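Local coordinates for glyoxylate-induced Protein (PDB 1SQ4), which is of unknown function but has the fold of a double-barrelled cupin and may act as a ureidoglycine aminohydrolase, at residues A[23-32]-A[227-238]; A[143-154]-A[185-193]. All coordinates share one frame; numbering follows the deposited sequence.

Contact 1: residues A[23-32]-A[227-238]; sequences RAMFTEAYAV and LNQDWVEVEAGD
Y30 and R23 join the N-terminal β-hairpin, strands 25-26 and 30-33, to segment 227-238 of the C-terminal cupin barrel. The hairpin edges the eight-stranded sheet, 30-33 pairing with 239-244; strand 230-235 is an outermost strand of a separate four-stranded sheet. Y30 buries the most surface. Its ring lies against L227: CB sits over the middle of one face, 3.7 Å from the centroid and 10° off the ring normal, a CH-pi contact. T27 CB covers the opposite face nearer the rim. With chi1 at 64°, CG of Y30 lies between the backbone N and the carbonyl carbon, and the ring reaches across to D230, where OH donates to the anti lone pair of OD1 at 2.5 Å. Tyrosine suits the place because its ring faces are apolar while its hydroxyl can bond a carboxylate. L227 CD1 also meets V32 CG2 at 3.7 Å, extending the apolar patch.

At the other end, R23 makes a salt bridge to D238, NH1 and NH2 both pointing to one oxygen, OD2, each at 2.9 Å. D238 closes a type II turn from E235, and its OD2 also accepts a hydrogen bond from E235 N at 3.0 Å.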
loop_
_atom_site.group_PDB
_atom_site.type_symbol
_atom_site.label_atom_id
_atom_site.label_comp_id
_atom_site.label_asym_id
_atom_site.label_seq_id
_atom_site.Cartn_x
_atom_site.Cartn_y
_atom_site.Cartn_z
ATOM N N ARG A 23 11.376 8.870 -12.764
ATOM C CA ARG A 23 11.945 7.683 -12.151
ATOM C C ARG A 23 12.513 7.887 -10.748
ATOM O O ARG A 23 13.083 6.963 -10.171
ATOM C CB ARG A 23 13.007 7.094 -13.090
ATOM C CG ARG A 23 12.415 6.497 -14.359
ATOM C CD ARG A 23 13.469 5.834 -15.220
ATOM N NE ARG A 23 14.459 6.801 -15.675
ATOM C CZ ARG A 23 15.679 6.922 -15.168
ATOM N NH1 ARG A 23 16.072 6.127 -14.186
ATOM N NH2 ARG A 23 16.500 7.852 -15.634
ATOM N N ALA A 24 12.348 9.093 -10.203
ATOM C CA ALA A 24 12.836 9.422 -8.854
ATOM C C ALA A 24 12.118 8.567 -7.816
ATOM O O ALA A 24 10.893 8.496 -7.790
ATOM C CB ALA A 24 12.611 10.899 -8.551
HETATM N N MSE A 25 12.888 7.924 -6.955
HETATM C CA MSE A 25 12.309 7.067 -5.948
HETATM C C MSE A 25 12.880 7.311 -4.563
HETATM O O MSE A 25 14.013 7.766 -4.406
HETATM C CB MSE A 25 12.509 5.603 -6.341
HETATM C CG MSE A 25 11.361 4.999 -7.146
HETATM SE SE MSE A 25 9.695 4.865 -6.111
HETATM C CE MSE A 25 8.843 6.514 -6.685
ATOM N N PHE A 26 12.080 7.007 -3.550
ATOM C CA PHE A 26 12.507 7.175 -2.167
ATOM C C PHE A 26 11.783 6.109 -1.362
ATOM O O PHE A 26 10.589 6.220 -1.117
ATOM C CB PHE A 26 12.134 8.579 -1.665
ATOM C CG PHE A 26 12.809 9.688 -2.427
ATOM C CD1 PHE A 26 14.160 9.965 -2.230
ATOM C CD2 PHE A 26 12.102 10.442 -3.362
ATOM C CE1 PHE A 26 14.796 10.969 -2.954
ATOM C CE2 PHE A 26 12.730 11.452 -4.093
ATOM C CZ PHE A 26 14.083 11.717 -3.886
ATOM N N THR A 27 12.493 5.060 -0.975
ATOM C CA THR A 27 11.871 3.995 -0.198
ATOM C C THR A 27 12.564 3.875 1.147
ATOM O O THR A 27 13.327 4.755 1.537
ATOM C CB THR A 27 11.948 2.634 -0.918
ATOM O OG1 THR A 27 13.308 2.175 -0.956
ATOM C CG2 THR A 27 11.420 2.759 -2.324
ATOM N N GLU A 28 12.318 2.786 1.859
ATOM C CA GLU A 28 12.939 2.643 3.157
ATOM C C GLU A 28 14.267 1.916 3.061
ATOM O O GLU A 28 14.967 1.746 4.059
ATOM C CB GLU A 28 11.993 1.922 4.113
ATOM C CG GLU A 28 11.550 0.533 3.660
ATOM C CD GLU A 28 10.819 0.505 2.307
ATOM O OE1 GLU A 28 9.960 1.388 2.039
ATOM O OE2 GLU A 28 11.088 -0.434 1.517
ATOM N N ALA A 29 14.628 1.531 1.844
ATOM C CA ALA A 29 15.862 0.798 1.605
ATOM C C ALA A 29 16.744 1.467 0.565
ATOM O O ALA A 29 17.950 1.218 0.495
ATOM C CB ALA A 29 15.529 -0.607 1.150
ATOM N N TYR A 30 16.147 2.309 -0.258
ATOM C CA TYR A 30 16.932 2.947 -1.279
ATOM C C TYR A 30 16.291 4.216 -1.819
ATOM O O TYR A 30 15.156 4.568 -1.473
ATOM C CB TYR A 30 17.181 1.958 -2.419
ATOM C CG TYR A 30 15.924 1.540 -3.124
ATOM C CD1 TYR A 30 15.105 0.542 -2.606
ATOM C CD2 TYR A 30 15.532 2.176 -4.296
ATOM C CE1 TYR A 30 13.924 0.188 -3.242
ATOM C CE2 TYR A 30 14.358 1.835 -4.943
ATOM C CZ TYR A 30 13.555 0.840 -4.411
ATOM O OH TYR A 30 12.387 0.503 -5.051
ATOM N N ALA A 31 17.059 4.900 -2.664
ATOM C CA ALA A 31 16.643 6.139 -3.308
ATOM C C ALA A 31 17.290 6.217 -4.687
ATOM O O ALA A 31 18.496 6.030 -4.813
ATOM C CB ALA A 31 17.081 7.327 -2.473
ATOM N N VAL A 32 16.484 6.465 -5.714
ATOM C CA VAL A 32 17.002 6.604 -7.068
ATOM C C VAL A 32 16.811 8.040 -7.485
ATOM O O VAL A 32 15.712 8.575 -7.376
ATOM C CB VAL A 32 16.236 5.774 -8.106
ATOM C CG1 VAL A 32 16.923 5.908 -9.444
ATOM C CG2 VAL A 32 16.136 4.323 -7.687
ATOM N N LEU A 227 16.864 -3.112 -6.911
ATOM C CA LEU A 227 17.146 -2.571 -5.581
ATOM C C LEU A 227 16.057 -3.091 -4.655
ATOM O O LEU A 227 14.910 -2.660 -4.728
ATOM C CB LEU A 227 17.119 -1.042 -5.604
ATOM C CG LEU A 227 18.141 -0.373 -6.538
ATOM C CD1 LEU A 227 17.684 1.030 -6.898
ATOM C CD2 LEU A 227 19.512 -0.357 -5.882
ATOM N N ASN A 228 16.411 -4.045 -3.806
ATOM C CA ASN A 228 15.462 -4.618 -2.865
ATOM C C ASN A 228 14.084 -4.958 -3.444
ATOM O O ASN A 228 13.139 -4.197 -3.273
ATOM C CB ASN A 228 15.282 -3.655 -1.685
ATOM C CG ASN A 228 14.259 -4.146 -0.679
ATOM O OD1 ASN A 228 14.296 -5.300 -0.256
ATOM N ND2 ASN A 228 13.348 -3.273 -0.286
ATOM N N GLN A 229 13.950 -6.087 -4.126
ATOM C CA GLN A 229 12.637 -6.467 -4.652
ATOM C C GLN A 229 12.057 -5.540 -5.726
ATOM O O GLN A 229 10.943 -5.762 -6.204
ATOM C CB GLN A 229 11.635 -6.564 -3.492
ATOM C CG GLN A 229 11.936 -7.673 -2.524
ATOM C CD GLN A 229 11.755 -9.036 -3.156
ATOM O OE1 GLN A 229 10.626 -9.542 -3.272
ATOM N NE2 GLN A 229 12.862 -9.630 -3.606
ATOM N N ASP A 230 12.797 -4.505 -6.106
ATOM C CA ASP A 230 12.310 -3.565 -7.115
ATOM C C ASP A 230 13.263 -3.367 -8.286
ATOM O O ASP A 230 14.381 -2.902 -8.107
ATOM C CB ASP A 230 12.034 -2.203 -6.473
ATOM C CG ASP A 230 10.805 -2.207 -5.591
ATOM O OD1 ASP A 230 10.691 -1.315 -4.726
ATOM O OD2 ASP A 230 9.946 -3.090 -5.759
ATOM N N TRP A 231 12.825 -3.722 -9.487
ATOM C CA TRP A 231 13.664 -3.530 -10.656
ATOM C C TRP A 231 13.451 -2.116 -11.199
ATOM O O TRP A 231 12.312 -1.661 -11.359
ATOM C CB TRP A 231 13.330 -4.541 -11.747
ATOM C CG TRP A 231 13.690 -5.968 -11.429
ATOM C CD1 TRP A 231 12.867 -6.927 -10.911
ATOM C CD2 TRP A 231 14.950 -6.611 -11.671
ATOM N NE1 TRP A 231 13.533 -8.129 -10.828
ATOM C CE2 TRP A 231 14.812 -7.962 -11.284
ATOM C CE3 TRP A 231 16.179 -6.175 -12.181
ATOM C CZ2 TRP A 231 15.856 -8.881 -11.388
ATOM C CZ3 TRP A 231 17.219 -7.089 -12.287
ATOM C CH2 TRP A 231 17.050 -8.428 -11.891
ATOM N N VAL A 232 14.548 -1.414 -11.467
ATOM C CA VAL A 232 14.460 -0.067 -12.006
ATOM C C VAL A 232 15.494 0.162 -13.110
ATOM O O VAL A 232 16.642 -0.250 -13.001
ATOM C CB VAL A 232 14.615 1.020 -10.881
ATOM C CG1 VAL A 232 13.476 0.886 -9.873
ATOM C CG2 VAL A 232 15.943 0.883 -10.166
ATOM N N GLU A 233 15.066 0.785 -14.198
ATOM C CA GLU A 233 15.979 1.069 -15.279
ATOM C C GLU A 233 16.820 2.256 -14.859
ATOM O O GLU A 233 16.299 3.226 -14.306
ATOM C CB GLU A 233 15.217 1.421 -16.555
ATOM C CG GLU A 233 14.734 0.225 -17.353
ATOM C CD GLU A 233 14.154 0.619 -18.700
ATOM O OE1 GLU A 233 13.059 1.224 -18.730
ATOM O OE2 GLU A 233 14.808 0.330 -19.730
ATOM N N VAL A 234 18.122 2.171 -15.104
ATOM C CA VAL A 234 19.028 3.260 -14.770
ATOM C C VAL A 234 19.980 3.486 -15.933
ATOM O O VAL A 234 20.304 2.553 -16.659
ATOM C CB VAL A 234 19.850 2.943 -13.509
ATOM C CG1 VAL A 234 18.924 2.804 -12.298
ATOM C CG2 VAL A 234 20.656 1.674 -13.727
ATOM N N GLU A 235 20.424 4.724 -16.115
ATOM C CA GLU A 235 21.345 5.046 -17.202
ATOM C C GLU A 235 22.413 6.013 -16.700
ATOM O O GLU A 235 22.351 6.463 -15.557
ATOM C CB GLU A 235 20.582 5.684 -18.359
ATOM C CG GLU A 235 19.845 6.946 -17.952
ATOM C CD GLU A 235 19.156 7.633 -19.110
ATOM O OE1 GLU A 235 18.541 8.695 -18.870
ATOM O OE2 GLU A 235 19.226 7.118 -20.251
ATOM N N ALA A 236 23.376 6.347 -17.558
ATOM C CA ALA A 236 24.452 7.258 -17.168
ATOM C C ALA A 236 23.916 8.575 -16.638
ATOM O O ALA A 236 23.122 9.237 -17.298
ATOM C CB ALA A 236 25.374 7.513 -18.339
ATOM N N GLY A 237 24.354 8.947 -15.442
ATOM C CA GLY A 237 23.897 10.185 -14.846
ATOM C C GLY A 237 22.967 9.948 -13.670
ATOM O O GLY A 237 22.753 10.833 -12.843
ATOM N N ASP A 238 22.400 8.751 -13.595
ATOM C CA ASP A 238 21.507 8.436 -12.500
ATOM C C ASP A 238 22.326 8.057 -11.283
ATOM O O ASP A 238 23.429 7.529 -11.407
ATOM C CB ASP A 238 20.555 7.292 -12.873
ATOM C CG ASP A 238 19.597 7.668 -13.999
ATOM O OD1 ASP A 238 19.514 8.868 -14.348
ATOM O OD2 ASP A 238 18.918 6.761 -14.531
#

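Contact 2: residues A[143-154]-A[185-193]; sequences KHYQKVDGVPLP and SDMRHDMHV
Q146 and D190 lie where the two segments run close, 6.7 Å between CA atoms, and P154 and R188 bring them nearer, to 5.1 Å. This is a junction of the bicupin fold: 143-154 leaves strand 136-144 of the N-terminal barrel and 185-193 leads into strand 191-198 of the C-terminal one. Type II (V148-V151) and type I (D186-H189) turns shape the loops, and every hydrogen bond across uses a side chain.

D190 is the polar hub. Its OD2 accepts a hydrogen bond from Q146 N at 2.8 Å and forms a salt bridge with K143 NZ at 3.0 Å, the two coming from opposite faces of the carboxylate. The long lysine suits its place: extended to CE and bent at chi4 (-50°), it can also give NZ to H144 O.

R188, with the most surface covered, lays its aliphatic stem against V151 and P152, while P154 CA lies over one guanidinium face. The charged end binds D186 side-on and E155 through NH1. Rigid, apolar P154 also rests CB over the H189 ring, 3.6 Å from the centroid, a CH-pi contact. Y145 reaches from one segment to the other, its OH donating to R188 O at 2.7 Å, in the carbonyl plane and on a lone pair.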
loop_
_atom_site.group_PDB
_atom_site.type_symbol
_atom_site.label_atom_id
_atom_site.label_comp_id
_atom_site.label_asym_id
_atom_site.label_seq_id
_atom_site.Cartn_x
_atom_site.Cartn_y
_atom_site.Cartn_z
ATOM N N LYS A 143 34.607 13.313 2.850
ATOM C CA LYS A 143 34.331 12.566 4.068
ATOM C C LYS A 143 35.316 12.943 5.149
ATOM O O LYS A 143 36.476 13.232 4.873
ATOM C CB LYS A 143 34.443 11.059 3.841
ATOM C CG LYS A 143 34.321 10.217 5.118
ATOM C CD LYS A 143 34.792 8.795 4.847
ATOM C CE LYS A 143 34.588 7.822 6.015
ATOM N NZ LYS A 143 35.086 8.280 7.338
ATOM N N HIS A 144 34.856 12.946 6.387
ATOM C CA HIS A 144 35.761 13.246 7.465
ATOM C C HIS A 144 36.571 11.974 7.673
ATOM O O HIS A 144 36.021 10.887 7.898
ATOM C CB HIS A 144 34.987 13.619 8.730
ATOM C CG HIS A 144 34.438 15.012 8.712
ATOM N ND1 HIS A 144 33.382 15.400 9.511
ATOM C CD2 HIS A 144 34.811 16.114 8.026
ATOM C CE1 HIS A 144 33.131 16.680 9.317
ATOM N NE2 HIS A 144 33.982 17.142 8.420
ATOM N N TYR A 145 37.884 12.117 7.564
ATOM C CA TYR A 145 38.798 11.002 7.729
ATOM C C TYR A 145 38.833 10.559 9.178
ATOM O O TYR A 145 38.789 11.380 10.087
ATOM C CB TYR A 145 40.203 11.411 7.274
ATOM C CG TYR A 145 41.231 10.316 7.455
ATOM C CD1 TYR A 145 42.156 10.365 8.499
ATOM C CD2 TYR A 145 41.252 9.196 6.607
ATOM C CE1 TYR A 145 43.066 9.335 8.700
ATOM C CE2 TYR A 145 42.168 8.158 6.811
ATOM C CZ TYR A 145 43.065 8.242 7.864
ATOM O OH TYR A 145 43.938 7.223 8.109
ATOM N N GLN A 146 38.904 9.253 9.393
ATOM C CA GLN A 146 38.955 8.742 10.748
ATOM C C GLN A 146 40.365 8.276 11.079
ATOM O O GLN A 146 40.854 7.286 10.531
ATOM C CB GLN A 146 37.970 7.602 10.928
ATOM C CG GLN A 146 37.924 7.083 12.343
ATOM C CD GLN A 146 36.759 6.149 12.567
ATOM O OE1 GLN A 146 36.610 5.571 13.653
ATOM N NE2 GLN A 146 35.918 5.991 11.537
ATOM N N LYS A 147 41.011 9.021 11.969
ATOM C CA LYS A 147 42.366 8.730 12.397
ATOM C C LYS A 147 42.380 7.616 13.417
ATOM O O LYS A 147 41.579 7.602 14.349
ATOM C CB LYS A 147 43.004 9.965 13.035
ATOM C CG LYS A 147 44.429 9.744 13.533
ATOM C CD LYS A 147 45.392 9.618 12.362
ATOM C CE LYS A 147 46.770 9.161 12.817
ATOM N NZ LYS A 147 46.706 7.820 13.467
ATOM N N VAL A 148 43.294 6.676 13.236
ATOM C CA VAL A 148 43.435 5.599 14.188
ATOM C C VAL A 148 44.896 5.521 14.606
ATOM O O VAL A 148 45.801 5.462 13.767
ATOM C CB VAL A 148 42.941 4.235 13.611
ATOM C CG1 VAL A 148 43.423 4.053 12.189
ATOM C CG2 VAL A 148 43.431 3.100 14.498
ATOM N N ASP A 149 45.107 5.552 15.916
ATOM C CA ASP A 149 46.439 5.489 16.477
ATOM C C ASP A 149 47.205 4.299 15.997
ATOM O O ASP A 149 46.714 3.174 16.057
ATOM C CB ASP A 149 46.405 5.438 18.000
ATOM C CG ASP A 149 46.327 6.807 18.619
ATOM O OD1 ASP A 149 46.975 7.022 19.675
ATOM O OD2 ASP A 149 45.620 7.670 18.050
ATOM N N GLY A 150 48.425 4.562 15.543
ATOM C CA GLY A 150 49.281 3.506 15.059
ATOM C C GLY A 150 49.202 3.419 13.563
ATOM O O GLY A 150 50.055 2.825 12.917
ATOM N N VAL A 151 48.161 4.005 13.000
ATOM C CA VAL A 151 48.021 3.972 11.564
ATOM C C VAL A 151 48.256 5.361 11.023
ATOM O O VAL A 151 47.594 6.315 11.426
ATOM C CB VAL A 151 46.640 3.488 11.167
ATOM C CG1 VAL A 151 46.545 3.396 9.660
ATOM C CG2 VAL A 151 46.380 2.129 11.805
ATOM N N PRO A 152 49.234 5.498 10.121
ATOM C CA PRO A 152 49.563 6.792 9.520
ATOM C C PRO A 152 48.562 7.217 8.456
ATOM O O PRO A 152 47.916 6.377 7.827
ATOM C CB PRO A 152 50.948 6.545 8.938
ATOM C CG PRO A 152 50.879 5.100 8.544
ATOM C CD PRO A 152 50.229 4.477 9.743
ATOM N N LEU A 153 48.436 8.522 8.255
ATOM C CA LEU A 153 47.518 9.057 7.248
ATOM C C LEU A 153 47.846 8.522 5.870
ATOM O O LEU A 153 49.007 8.249 5.553
ATOM C CB LEU A 153 47.618 10.568 7.183
ATOM C CG LEU A 153 47.294 11.369 8.428
ATOM C CD1 LEU A 153 47.899 12.737 8.259
ATOM C CD2 LEU A 153 45.793 11.450 8.638
ATOM N N PRO A 154 46.827 8.382 5.021
ATOM C CA PRO A 154 47.038 7.877 3.668
ATOM C C PRO A 154 47.745 8.927 2.834
ATOM O O PRO A 154 47.534 10.127 3.023
ATOM C CB PRO A 154 45.625 7.588 3.187
ATOM C CG PRO A 154 44.824 8.618 3.896
ATOM C CD PRO A 154 45.402 8.611 5.287
ATOM N N SER A 185 44.240 -4.039 1.545
ATOM C CA SER A 185 44.864 -4.284 2.831
ATOM C C SER A 185 45.418 -3.025 3.466
ATOM O O SER A 185 45.806 -3.043 4.634
ATOM C CB SER A 185 45.977 -5.317 2.672
ATOM O OG SER A 185 47.004 -4.821 1.833
ATOM N N ASP A 186 45.448 -1.940 2.695
ATOM C CA ASP A 186 45.963 -0.662 3.179
ATOM C C ASP A 186 45.004 -0.061 4.205
ATOM O O ASP A 186 44.062 0.649 3.863
ATOM C CB ASP A 186 46.164 0.298 2.007
ATOM C CG ASP A 186 46.923 1.544 2.403
ATOM O OD1 ASP A 186 47.205 2.374 1.514
ATOM O OD2 ASP A 186 47.244 1.700 3.601
HETATM N N MSE A 187 45.270 -0.354 5.469
HETATM C CA MSE A 187 44.444 0.105 6.558
HETATM C C MSE A 187 44.492 1.603 6.805
HETATM O O MSE A 187 43.805 2.109 7.679
HETATM C CB MSE A 187 44.820 -0.655 7.828
HETATM C CG MSE A 187 43.637 -1.341 8.486
HETATM SE SE MSE A 187 42.650 -2.522 7.280
HETATM C CE MSE A 187 43.280 -4.203 8.007
ATOM N N ARG A 188 45.304 2.317 6.036
ATOM C CA ARG A 188 45.409 3.758 6.194
ATOM C C ARG A 188 44.186 4.432 5.584
ATOM O O ARG A 188 43.777 5.502 6.025
ATOM C CB ARG A 188 46.677 4.268 5.521
ATOM C CG ARG A 188 47.959 3.814 6.195
ATOM C CD ARG A 188 49.167 4.431 5.499
ATOM N NE ARG A 188 49.269 3.952 4.123
ATOM C CZ ARG A 188 49.981 4.536 3.166
ATOM N NH1 ARG A 188 50.671 5.642 3.423
ATOM N NH2 ARG A 188 49.997 4.008 1.948
ATOM N N HIS A 189 43.605 3.809 4.564
ATOM C CA HIS A 189 42.418 4.362 3.934
ATOM C C HIS A 189 41.176 3.897 4.632
ATOM O O HIS A 189 41.019 2.707 4.921
ATOM C CB HIS A 189 42.310 3.949 2.479
ATOM C CG HIS A 189 43.064 4.832 1.554
ATOM N ND1 HIS A 189 44.351 4.559 1.154
ATOM C CD2 HIS A 189 42.739 6.019 0.993
ATOM C CE1 HIS A 189 44.788 5.539 0.388
ATOM N NE2 HIS A 189 43.826 6.441 0.276
ATOM N N ASP A 190 40.278 4.841 4.887
ATOM C CA ASP A 190 39.031 4.516 5.554
ATOM C C ASP A 190 37.856 4.646 4.593
ATOM O O ASP A 190 36.696 4.647 4.997
ATOM C CB ASP A 190 38.852 5.401 6.798
ATOM C CG ASP A 190 38.582 6.859 6.470
ATOM O OD1 ASP A 190 38.911 7.316 5.358
ATOM O OD2 ASP A 190 38.046 7.561 7.354
HETATM N N MSE A 191 38.167 4.736 3.310
HETATM C CA MSE A 191 37.129 4.852 2.301
HETATM C C MSE A 191 37.661 4.424 0.947
HETATM O O MSE A 191 38.836 4.619 0.631
HETATM C CB MSE A 191 36.636 6.291 2.183
HETATM C CG MSE A 191 37.605 7.204 1.458
HETATM SE SE MSE A 191 36.721 8.800 0.839
HETATM C CE MSE A 191 38.267 9.825 0.256
ATOM N N HIS A 192 36.783 3.845 0.143
ATOM C CA HIS A 192 37.161 3.422 -1.183
ATOM C C HIS A 192 36.194 4.068 -2.162
ATOM O O HIS A 192 35.001 4.201 -1.886
ATOM C CB HIS A 192 37.072 1.898 -1.317
ATOM C CG HIS A 192 38.103 1.144 -0.527
ATOM N ND1 HIS A 192 37.927 -0.180 -0.172
ATOM C CD2 HIS A 192 39.328 1.492 -0.077
ATOM C CE1 HIS A 192 39.005 -0.607 0.458
ATOM N NE2 HIS A 192 39.873 0.383 0.531
ATOM N N VAL A 193 36.726 4.494 -3.297
ATOM C CA VAL A 193 35.932 5.080 -4.365
ATOM C C VAL A 193 36.412 4.305 -5.586
ATOM O O VAL A 193 37.483 4.587 -6.127
ATOM C CB VAL A 193 36.242 6.592 -4.550
ATOM C CG1 VAL A 193 35.340 7.183 -5.614
ATOM C CG2 VAL A 193 36.043 7.336 -3.247
#

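Both contacts reach the eight-stranded sheet of the C-terminal barrel, contact 1 through strand 30-33 and contact 2 through strand 191-198, yet their centres lie about 30 Å apart and they do not touch. Contact 1, partly buried, joins two sheets of one barrel; contact 2 joins two barrels and is a buried contact, with P152 and L153 at its exposed margin. Along the chain, contact 2 is nested inside the loop that contact 1 closes. Contact 1 has a largely apolar patch, closed by one tyrosine-aspartate hydrogen bond, at one end and a salt-bridge network at the other. Contact 2 mixes a buried salt bridge, bonds to loop backbone atoms and proline packing. Each also meets neighbouring subunits.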